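Chitin-binding domain 3 protein (Micromonospora aurantiaca ATCC 27029, PDB 5OPF) probably cleaves polysaccharide chains by copper-dependent oxidation, as a bacterial lytic polysaccharide monooxygenase of a cellulose-degrading family. Local coordinates at residues A[106-111]-A[176-181]; A[50-55]-A[183-188]; A[113-118]-A[172-177]. One frame throughout, in Å; residues are numbered along the deposited sequence.

Overall arrangement
The three contacts run through one mixed sheet, where strand 169-178 lies between strands 110-118 and 183-192. Contact 3 (113-118 with 172-177) is its buried heart, a regular antiparallel pairing lined by aliphatic and aromatic side chains. Contact 1 (106-111 with 176-181) takes up the same two strands farther along, where they give way to loops; it is partly buried, rich in polar groups and water, and carries copper ligand His108. Contact 2 (50-55 with 183-188) is buried along most of its length, pairs short strand 52-54 with strand 183-192 and brings Tyr185 to the metal. Backbone bonds between Trp176 and Tyr185 join it to the other two.

Contact 1: residues A[106-111]-A[176-181]; sequences ASHGAD and WQASHL. With CU (copper (II) ion), chain B.
The imidazoles of His108 and His180 lie flat on one another, centroids 3.4 Å apart and planes 3° from parallel, with His180 CE1 over the centre of the His108 ring. Ala106 CB meets the opposite face of His108 near its rim. CG of His108 is anti to the carbonyl carbon (chi1 -63°), and the ring delivers NE2 to the copper ion at 2.0 Å. Trp176 comes at the ring's edge, its CH2 3.8 Å from His108 CD2. Its indole NE1 donates to Gly109 O at 3.1 Å from above the carbonyl plane, and Ser179 N adds a weak bond to that oxygen. Replacing Trp176 by a leucine would probably leave Gly109 O to the weak bond from Ser179 N and open a gap beside His108 CD2.

Farther out, Asp111 N is bonded to Gln177 O at 2.8 Å. One water links the Asp111 carboxylate with Gln177 NE2, which also binds Asp182; another joins Asp111 OD1 to Ser179 O. Behind the metal ligand, the Asp104 carboxylate accepts from His108 N. With His1, bound to the same copper through its amino nitrogen and, as in the family, probably its imidazole, His108 forms the histidine brace of lytic polysaccharide monooxygenases.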
loop_
_atom_site.group_PDB
_atom_site.type_symbol
_atom_site.label_atom_id
_atom_site.label_comp_id
_atom_site.label_asym_id
_atom_site.label_seq_id
_atom_site.Cartn_x
_atom_site.Cartn_y
_atom_site.Cartn_z
ATOM N N ALA A 106 -2.158 -15.167 -6.154
ATOM C CA ALA A 106 -2.877 -16.342 -5.689
ATOM C C ALA A 106 -4.283 -16.492 -6.250
ATOM O O ALA A 106 -4.929 -17.509 -5.966
ATOM C CB ALA A 106 -2.955 -16.323 -4.160
ATOM N N SER A 107 -4.785 -15.523 -7.016
ATOM C CA SER A 107 -6.116 -15.605 -7.620
ATOM C C SER A 107 -7.220 -15.801 -6.575
ATOM O O SER A 107 -8.104 -16.647 -6.723
ATOM C CB SER A 107 -6.163 -16.684 -8.703
ATOM O OG SER A 107 -5.235 -16.372 -9.738
ATOM N N HIS A 108 -7.170 -14.999 -5.508
ATOM C CA HIS A 108 -8.168 -15.078 -4.444
ATOM C C HIS A 108 -9.495 -14.414 -4.791
ATOM O O HIS A 108 -10.499 -14.699 -4.123
ATOM C CB HIS A 108 -7.681 -14.344 -3.192
ATOM C CG HIS A 108 -6.446 -14.905 -2.544
ATOM N ND1 HIS A 108 -6.254 -16.246 -2.304
ATOM C CD2 HIS A 108 -5.386 -14.270 -1.983
ATOM C CE1 HIS A 108 -5.115 -16.413 -1.650
ATOM N NE2 HIS A 108 -4.569 -15.232 -1.441
ATOM N N GLY A 109 -9.536 -13.516 -5.773
ATOM C CA GLY A 109 -10.686 -12.646 -5.945
ATOM C C GLY A 109 -10.756 -11.551 -4.896
ATOM O O GLY A 109 -9.975 -11.514 -3.932
ATOM N N ALA A 110 -11.701 -10.640 -5.073
ATOM C CA ALA A 110 -11.963 -9.591 -4.097
ATOM C C ALA A 110 -13.447 -9.508 -3.764
ATOM O O ALA A 110 -14.301 -9.532 -4.658
ATOM C CB ALA A 110 -11.526 -8.212 -4.622
ATOM N N ASP A 111 -13.746 -9.348 -2.474
ATOM C CA ASP A 111 -15.076 -8.895 -2.076
ATOM C C ASP A 111 -15.232 -7.418 -2.404
ATOM O O ASP A 111 -16.328 -6.960 -2.771
ATOM C CB ASP A 111 -15.301 -9.117 -0.572
ATOM C CG ASP A 111 -15.392 -10.577 -0.173
ATOM O OD1 ASP A 111 -15.345 -11.488 -1.027
ATOM O OD2 ASP A 111 -15.575 -10.813 1.042
ATOM N N TRP A 176 -7.703 -4.231 0.270
ATOM C CA TRP A 176 -8.205 -5.383 -0.472
ATOM C C TRP A 176 -8.816 -6.375 0.508
ATOM O O TRP A 176 -8.109 -6.914 1.368
ATOM C CB TRP A 176 -7.054 -6.063 -1.202
ATOM C CG TRP A 176 -7.352 -7.376 -1.909
ATOM C CD1 TRP A 176 -8.533 -7.802 -2.469
ATOM C CD2 TRP A 176 -6.390 -8.399 -2.178
ATOM N NE1 TRP A 176 -8.347 -9.037 -3.069
ATOM C CE2 TRP A 176 -7.041 -9.418 -2.898
ATOM C CE3 TRP A 176 -5.045 -8.558 -1.858
ATOM C CZ2 TRP A 176 -6.374 -10.560 -3.332
ATOM C CZ3 TRP A 176 -4.392 -9.695 -2.276
ATOM C CH2 TRP A 176 -5.054 -10.675 -3.013
ATOM N N GLN A 177 -10.118 -6.635 0.383
ATOM C CA GLN A 177 -10.771 -7.718 1.110
ATOM C C GLN A 177 -10.806 -8.906 0.156
ATOM O O GLN A 177 -11.529 -8.882 -0.843
ATOM C CB GLN A 177 -12.179 -7.303 1.535
ATOM C CG GLN A 177 -12.937 -8.382 2.303
ATOM C CD GLN A 177 -12.392 -8.623 3.695
ATOM O OE1 GLN A 177 -11.910 -7.711 4.346
ATOM N NE2 GLN A 177 -12.502 -9.849 4.172
ATOM N N ALA A 178 -10.003 -9.924 0.432
ATOM C CA ALA A 178 -9.920 -11.091 -0.437
ATOM C C ALA A 178 -11.151 -11.977 -0.239
ATOM O O ALA A 178 -11.834 -11.903 0.787
ATOM C CB ALA A 178 -8.644 -11.865 -0.140
ATOM N N SER A 179 -11.446 -12.813 -1.239
ATOM C CA SER A 179 -12.706 -13.567 -1.246
ATOM C C SER A 179 -12.614 -14.998 -0.719
ATOM O O SER A 179 -13.662 -15.625 -0.505
ATOM C CB SER A 179 -13.313 -13.602 -2.657
ATOM O OG SER A 179 -13.662 -12.297 -3.080
ATOM N N HIS A 180 -11.417 -15.537 -0.526
ATOM C CA HIS A 180 -11.232 -16.932 -0.132
ATOM C C HIS A 180 -11.303 -17.162 1.374
ATOM O O HIS A 180 -11.361 -18.318 1.814
ATOM C CB HIS A 180 -9.864 -17.423 -0.624
ATOM C CG HIS A 180 -8.710 -16.699 -0.006
ATOM N ND1 HIS A 180 -8.623 -15.321 0.002
ATOM C CD2 HIS A 180 -7.604 -17.159 0.628
ATOM C CE1 HIS A 180 -7.508 -14.969 0.618
ATOM N NE2 HIS A 180 -6.867 -16.061 0.998
ATOM N N LEU A 181 -11.290 -16.093 2.156
ATOM C CA LEU A 181 -11.072 -16.101 3.592
ATOM C C LEU A 181 -11.359 -14.683 4.048
ATOM O O LEU A 181 -11.264 -13.753 3.247
ATOM C CB LEU A 181 -9.602 -16.455 3.862
ATOM C CG LEU A 181 -9.134 -16.798 5.267
ATOM C CD1 LEU A 181 -9.762 -18.102 5.736
ATOM C CD2 LEU A 181 -7.621 -16.910 5.294
HETATM CU CU CU B . -2.844 -14.939 -0.496
HETATM O O HOH W 1 -13.818 -12.147 2.684
HETATM O O HOH W 2 -16.128 -13.968 -0.390
#

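Contact 2: residues A[50-55]-A[183-188]; sequences GLFREG and QSYYLC
Phe52 CB sits squarely over the face of the Tyr185 ring, 3.7 Å from its centroid and 3° off the normal, a CH-pi contact. The Phe52 CG lies between the backbone N and the carbonyl carbon (chi1 63°), which sends its ring out alongside Tyr185, with CD2 3.7 Å from Tyr185 CE2 and the planes 59° apart. Gln183 crosses the Phe52 ring, its NE2 over the centre. Both ends of this amide are engaged: OE1 accepts from Tyr185 OH at 2.6 Å, and NE2 donates to Glu54 OE2 at 3.1 Å on the anti side of the carboxylate. Tyr185 OH also bonds to the amino nitrogen of His1, a copper ligand, and Tyr185 is itself part of the copper site, its side chain about 3 Å from the ion at the nearest atoms.

The backbones close up tightly here, Arg53 N to Ser184 O at 2.8 Å with the return bond from Ser184 N to Arg53 O, and Tyr186 N reaches Leu51 O beyond. On the face of Arg53 and Ser184, the Arg53 CG rests 3.8 Å from Tyr186 CE2, while Ser184 OG and Tyr186 OH share a hydrogen bond of 2.7 Å. By contrast, Glu54 is exposed; its extended chain runs beside that of the buried Gln183, whose NE2 ties its carboxylate to the strand.

Strand 183-192 thus lies between strand 52-54 and strand 169-178. Helix 75-78 packs on Leu51 and Arg53, Arg53 NH1 is held by Gly72 O, Leu187 faces strand 2-6, and a disulfide ties Cys188 to Cys70.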
loop_
_atom_site.group_PDB
_atom_site.type_symbol
_atom_site.label_atom_id
_atom_site.label_comp_id
_atom_site.label_asym_id
_atom_site.label_seq_id
_atom_site.Cartn_x
_atom_site.Cartn_y
_atom_site.Cartn_z
ATOM N N GLY A 50 2.444 -10.139 1.562
ATOM C CA GLY A 50 1.757 -10.711 2.707
ATOM C C GLY A 50 1.301 -9.730 3.769
ATOM O O GLY A 50 1.200 -10.093 4.944
ATOM N N LEU A 51 0.993 -8.495 3.370
ATOM C CA LEU A 51 0.634 -7.444 4.334
ATOM C C LEU A 51 -0.872 -7.495 4.617
ATOM O O LEU A 51 -1.667 -6.645 4.184
ATOM C CB LEU A 51 1.101 -6.080 3.841
ATOM C CG LEU A 51 1.484 -5.088 4.950
ATOM C CD1 LEU A 51 2.121 -3.858 4.312
ATOM C CD2 LEU A 51 0.307 -4.705 5.836
ATOM N N PHE A 52 -1.253 -8.521 5.391
ATOM C CA PHE A 52 -2.651 -8.788 5.684
ATOM C C PHE A 52 -2.903 -8.990 7.170
ATOM O O PHE A 52 -2.010 -9.358 7.947
ATOM C CB PHE A 52 -3.203 -9.993 4.883
ATOM C CG PHE A 52 -2.533 -11.306 5.190
ATOM C CD1 PHE A 52 -2.877 -12.042 6.313
ATOM C CD2 PHE A 52 -1.566 -11.815 4.335
ATOM C CE1 PHE A 52 -2.261 -13.251 6.577
ATOM C CE2 PHE A 52 -0.950 -13.026 4.603
ATOM C CZ PHE A 52 -1.303 -13.736 5.718
ATOM N N ARG A 53 -4.175 -8.776 7.524
ATOM C CA ARG A 53 -4.788 -9.246 8.754
ATOM C C ARG A 53 -5.823 -10.306 8.393
ATOM O O ARG A 53 -6.216 -10.443 7.225
ATOM C CB ARG A 53 -5.507 -8.115 9.493
ATOM C CG ARG A 53 -4.619 -6.946 9.915
ATOM C CD ARG A 53 -5.373 -5.955 10.803
ATOM N NE ARG A 53 -5.582 -6.511 12.132
ATOM C CZ ARG A 53 -4.691 -6.481 13.115
ATOM N NH1 ARG A 53 -3.522 -5.868 12.966
ATOM N NH2 ARG A 53 -4.983 -7.056 14.271
ATOM N N GLU A 54 -6.250 -11.070 9.402
ATOM C CA GLU A 54 -7.353 -12.009 9.249
ATOM C C GLU A 54 -8.365 -11.773 10.356
ATOM O O GLU A 54 -8.011 -11.350 11.459
ATOM C CB GLU A 54 -6.861 -13.471 9.240
ATOM C CG GLU A 54 -6.069 -13.759 7.969
ATOM C CD GLU A 54 -5.529 -15.162 7.849
ATOM O OE1 GLU A 54 -5.782 -15.984 8.752
ATOM O OE2 GLU A 54 -4.857 -15.436 6.826
ATOM N N GLY A 55 -9.634 -12.009 10.042
ATOM C CA GLY A 55 -10.700 -11.900 11.024
ATOM C C GLY A 55 -11.182 -10.498 11.326
ATOM O O GLY A 55 -11.867 -10.299 12.332
ATOM N N GLN A 183 -9.684 -12.164 5.037
ATOM C CA GLN A 183 -8.288 -11.765 4.990
ATOM C C GLN A 183 -8.238 -10.449 4.235
ATOM O O GLN A 183 -8.782 -10.354 3.129
ATOM C CB GLN A 183 -7.474 -12.828 4.251
ATOM C CG GLN A 183 -5.978 -12.589 4.232
ATOM C CD GLN A 183 -5.259 -13.577 3.332
ATOM O OE1 GLN A 183 -5.368 -13.504 2.117
ATOM N NE2 GLN A 183 -4.544 -14.521 3.924
ATOM N N SER A 184 -7.633 -9.444 4.853
ATOM C CA SER A 184 -7.636 -8.090 4.324
ATOM C C SER A 184 -6.222 -7.529 4.295
ATOM O O SER A 184 -5.437 -7.732 5.225
ATOM C CB SER A 184 -8.567 -7.218 5.178
ATOM O OG SER A 184 -8.351 -7.414 6.567
ATOM N N TYR A 185 -5.916 -6.796 3.222
ATOM C CA TYR A 185 -4.588 -6.263 2.967
ATOM C C TYR A 185 -4.634 -4.739 2.949
ATOM O O TYR A 185 -5.606 -4.141 2.472
ATOM C CB TYR A 185 -4.060 -6.740 1.608
ATOM C CG TYR A 185 -3.870 -8.233 1.456
ATOM C CD1 TYR A 185 -4.957 -9.102 1.427
ATOM C CD2 TYR A 185 -2.598 -8.786 1.281
ATOM C CE1 TYR A 185 -4.781 -10.470 1.244
ATOM C CE2 TYR A 185 -2.416 -10.148 1.105
ATOM C CZ TYR A 185 -3.506 -10.990 1.096
ATOM O OH TYR A 185 -3.316 -12.347 0.916
ATOM N N TYR A 186 -3.549 -4.114 3.420
ATOM C CA TYR A 186 -3.516 -2.681 3.709
ATOM C C TYR A 186 -2.263 -2.083 3.082
ATOM O O TYR A 186 -1.154 -2.302 3.581
ATOM C CB TYR A 186 -3.530 -2.458 5.225
ATOM C CG TYR A 186 -4.762 -3.071 5.843
ATOM C CD1 TYR A 186 -5.966 -2.382 5.853
ATOM C CD2 TYR A 186 -4.734 -4.347 6.385
ATOM C CE1 TYR A 186 -7.124 -2.964 6.372
ATOM C CE2 TYR A 186 -5.871 -4.933 6.913
ATOM C CZ TYR A 186 -7.069 -4.243 6.906
ATOM O OH TYR A 186 -8.187 -4.845 7.447
ATOM N N LEU A 187 -2.425 -1.355 1.973
ATOM C CA LEU A 187 -1.288 -0.915 1.163
ATOM C C LEU A 187 -1.213 0.606 1.078
ATOM O O LEU A 187 -2.062 1.241 0.437
ATOM C CB LEU A 187 -1.385 -1.476 -0.254
ATOM C CG LEU A 187 -1.389 -2.990 -0.460
ATOM C CD1 LEU A 187 -0.344 -3.679 0.401
ATOM C CD2 LEU A 187 -2.794 -3.565 -0.224
ATOM N N CYS A 188 -0.166 1.190 1.666
ATOM C CA CYS A 188 0.149 2.606 1.463
ATOM C C CYS A 188 1.060 2.753 0.261
ATOM O O CYS A 188 2.059 2.031 0.169
ATOM C CB CYS A 188 0.893 3.170 2.673
ATOM S SG CYS A 188 -0.123 3.364 4.123
#

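Contact 3: residues A[113-118]-A[172-177]; sequences IRVYVT and VYTIWQ
Ile113 and Thr174 meet methyl to methyl, CG2 to CG2 at 3.5 Å, across a diagonal of the antiparallel pair. The other branch of Ile113, CG1, has chi1 near -60°, anti to the carbonyl carbon, and turns instead to the five-membered side of Trp176, 3.7 Å from CD1. Farther along the same face the valines interlock: Val115 CG1 meets Val172 CG1 at 3.7 Å, while CG2 of Val172 approaches CG2 of Val117 at 4.1 Å. Val115 and Thr174 lie side by side and point the same way.

The opposite face carries Tyr116 and Tyr173 beside Arg114 and Ile175. Tyr116 leans across the neighbouring strand, its ring edge against Tyr173 O in the ring plane and its CE1 3.9 Å from Ile175 CD1. Tyr173, with CG anti to the backbone N (chi1 -165°), carries its ring away from Tyr116, so that the two tyrosines touch through their CB atoms, and its hydroxyl binds Leu69 O. Paired backbone hydrogen bonds, two at Arg114 with Ile175 and two at Tyr116 with Tyr173, fix the register.

The face of Val115, Val117 and Val172 packs on strand 97-104 of the other sheet, the interior of a beta-sandwich. Strand 134-140 borders strand 110-118 on its far side and takes Arg114 NE on Gln139, while strand 183-192 flanks strand 169-178.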
loop_
_atom_site.group_PDB
_atom_site.type_symbol
_atom_site.label_atom_id
_atom_site.label_comp_id
_atom_site.label_asym_id
_atom_site.label_seq_id
_atom_site.Cartn_x
_atom_site.Cartn_y
_atom_site.Cartn_z
ATOM N N ILE A 113 -12.245 -3.812 -3.348
ATOM C CA ILE A 113 -10.986 -3.095 -3.170
ATOM C C ILE A 113 -11.331 -1.617 -3.101
ATOM O O ILE A 113 -12.005 -1.098 -3.999
ATOM C CB ILE A 113 -9.969 -3.362 -4.301
ATOM C CG1 ILE A 113 -9.621 -4.848 -4.389
ATOM C CG2 ILE A 113 -8.694 -2.537 -4.056
ATOM C CD1 ILE A 113 -8.638 -5.210 -5.498
ATOM N N ARG A 114 -10.896 -0.954 -2.032
ATOM C CA ARG A 114 -11.174 0.455 -1.798
ATOM C C ARG A 114 -9.877 1.239 -1.913
ATOM O O ARG A 114 -8.846 0.830 -1.374
ATOM C CB ARG A 114 -11.789 0.658 -0.413
ATOM C CG ARG A 114 -13.177 0.080 -0.303
ATOM C CD ARG A 114 -13.715 0.031 1.124
ATOM N NE ARG A 114 -14.992 -0.677 1.150
ATOM C CZ ARG A 114 -15.524 -1.257 2.219
ATOM N NH1 ARG A 114 -14.926 -1.188 3.399
ATOM N NH2 ARG A 114 -16.659 -1.923 2.095
ATOM N N VAL A 115 -9.939 2.373 -2.611
ATOM C CA VAL A 115 -8.798 3.267 -2.800
ATOM C C VAL A 115 -9.116 4.611 -2.156
ATOM O O VAL A 115 -10.088 5.282 -2.537
ATOM C CB VAL A 115 -8.449 3.440 -4.287
ATOM C CG1 VAL A 115 -7.294 4.439 -4.471
ATOM C CG2 VAL A 115 -8.111 2.104 -4.928
ATOM N N TYR A 116 -8.284 4.997 -1.196
ATOM C CA TYR A 116 -8.357 6.279 -0.513
ATOM C C TYR A 116 -7.132 7.111 -0.889
ATOM O O TYR A 116 -6.051 6.571 -1.148
ATOM C CB TYR A 116 -8.327 6.082 1.017
ATOM C CG TYR A 116 -9.491 5.300 1.571
ATOM C CD1 TYR A 116 -9.478 3.914 1.613
ATOM C CD2 TYR A 116 -10.613 5.949 2.048
ATOM C CE1 TYR A 116 -10.550 3.207 2.100
ATOM C CE2 TYR A 116 -11.696 5.241 2.540
ATOM C CZ TYR A 116 -11.655 3.868 2.555
ATOM O OH TYR A 116 -12.731 3.139 3.038
ATOM N N VAL A 117 -7.278 8.439 -0.879
ATOM C CA VAL A 117 -6.150 9.347 -1.049
ATOM C C VAL A 117 -6.228 10.421 0.024
ATOM O O VAL A 117 -7.311 10.921 0.355
ATOM C CB VAL A 117 -6.106 9.969 -2.463
ATOM C CG1 VAL A 117 -5.028 11.046 -2.581
ATOM C CG2 VAL A 117 -5.873 8.887 -3.510
ATOM N N THR A 118 -5.063 10.818 0.526
ATOM C CA THR A 118 -4.981 11.883 1.508
ATOM C C THR A 118 -5.527 13.194 0.952
ATOM O O THR A 118 -5.485 13.472 -0.254
ATOM C CB THR A 118 -3.540 12.042 2.017
ATOM O OG1 THR A 118 -2.622 12.080 0.922
ATOM C CG2 THR A 118 -3.179 10.879 2.910
ATOM N N VAL A 172 -1.679 7.207 -1.105
ATOM C CA VAL A 172 -2.807 6.365 -1.475
ATOM C C VAL A 172 -2.870 5.224 -0.465
ATOM O O VAL A 172 -1.848 4.626 -0.111
ATOM C CB VAL A 172 -2.626 5.810 -2.902
ATOM C CG1 VAL A 172 -3.864 5.038 -3.343
ATOM C CG2 VAL A 172 -2.303 6.924 -3.897
ATOM N N TYR A 173 -4.073 4.917 0.016
ATOM C CA TYR A 173 -4.284 3.777 0.906
ATOM C C TYR A 173 -5.298 2.864 0.247
ATOM O O TYR A 173 -6.445 3.266 0.012
ATOM C CB TYR A 173 -4.807 4.212 2.264
ATOM C CG TYR A 173 -4.733 3.177 3.368
ATOM C CD1 TYR A 173 -3.530 2.533 3.680
ATOM C CD2 TYR A 173 -5.840 2.889 4.160
ATOM C CE1 TYR A 173 -3.434 1.629 4.734
ATOM C CE2 TYR A 173 -5.751 1.998 5.219
ATOM C CZ TYR A 173 -4.549 1.384 5.507
ATOM O OH TYR A 173 -4.465 0.548 6.602
ATOM N N THR A 174 -4.872 1.643 -0.057
ATOM C CA THR A 174 -5.697 0.663 -0.747
ATOM C C THR A 174 -5.971 -0.497 0.207
ATOM O O THR A 174 -5.037 -1.071 0.797
ATOM C CB THR A 174 -5.007 0.181 -2.037
ATOM O OG1 THR A 174 -4.780 1.291 -2.918
ATOM C CG2 THR A 174 -5.863 -0.836 -2.769
ATOM N N ILE A 175 -7.246 -0.857 0.333
ATOM C CA ILE A 175 -7.696 -1.973 1.165
ATOM C C ILE A 175 -8.280 -3.034 0.241
ATOM O O ILE A 175 -9.241 -2.769 -0.490
ATOM C CB ILE A 175 -8.754 -1.539 2.196
ATOM C CG1 ILE A 175 -8.215 -0.412 3.078
ATOM C CG2 ILE A 175 -9.206 -2.764 3.039
ATOM C CD1 ILE A 175 -9.204 0.096 4.117
ATOM N N TRP A 176 -7.703 -4.231 0.270
ATOM C CA TRP A 176 -8.205 -5.383 -0.472
ATOM C C TRP A 176 -8.816 -6.375 0.508
ATOM O O TRP A 176 -8.109 -6.914 1.368
ATOM C CB TRP A 176 -7.054 -6.063 -1.202
ATOM C CG TRP A 176 -7.352 -7.376 -1.909
ATOM C CD1 TRP A 176 -8.533 -7.802 -2.469
ATOM C CD2 TRP A 176 -6.390 -8.399 -2.178
ATOM N NE1 TRP A 176 -8.347 -9.037 -3.069
ATOM C CE2 TRP A 176 -7.041 -9.418 -2.898
ATOM C CE3 TRP A 176 -5.045 -8.558 -1.858
ATOM C CZ2 TRP A 176 -6.374 -10.560 -3.332
ATOM C CZ3 TRP A 176 -4.392 -9.695 -2.276
ATOM C CH2 TRP A 176 -5.054 -10.675 -3.013
ATOM N N GLN A 177 -10.118 -6.635 0.383
ATOM C CA GLN A 177 -10.771 -7.718 1.110
ATOM C C GLN A 177 -10.806 -8.906 0.156
ATOM O O GLN A 177 -11.529 -8.882 -0.843
ATOM C CB GLN A 177 -12.179 -7.303 1.535
ATOM C CG GLN A 177 -12.937 -8.382 2.303
ATOM C CD GLN A 177 -12.392 -8.623 3.695
ATOM O OE1 GLN A 177 -11.910 -7.711 4.346
ATOM N NE2 GLN A 177 -12.502 -9.849 4.172
#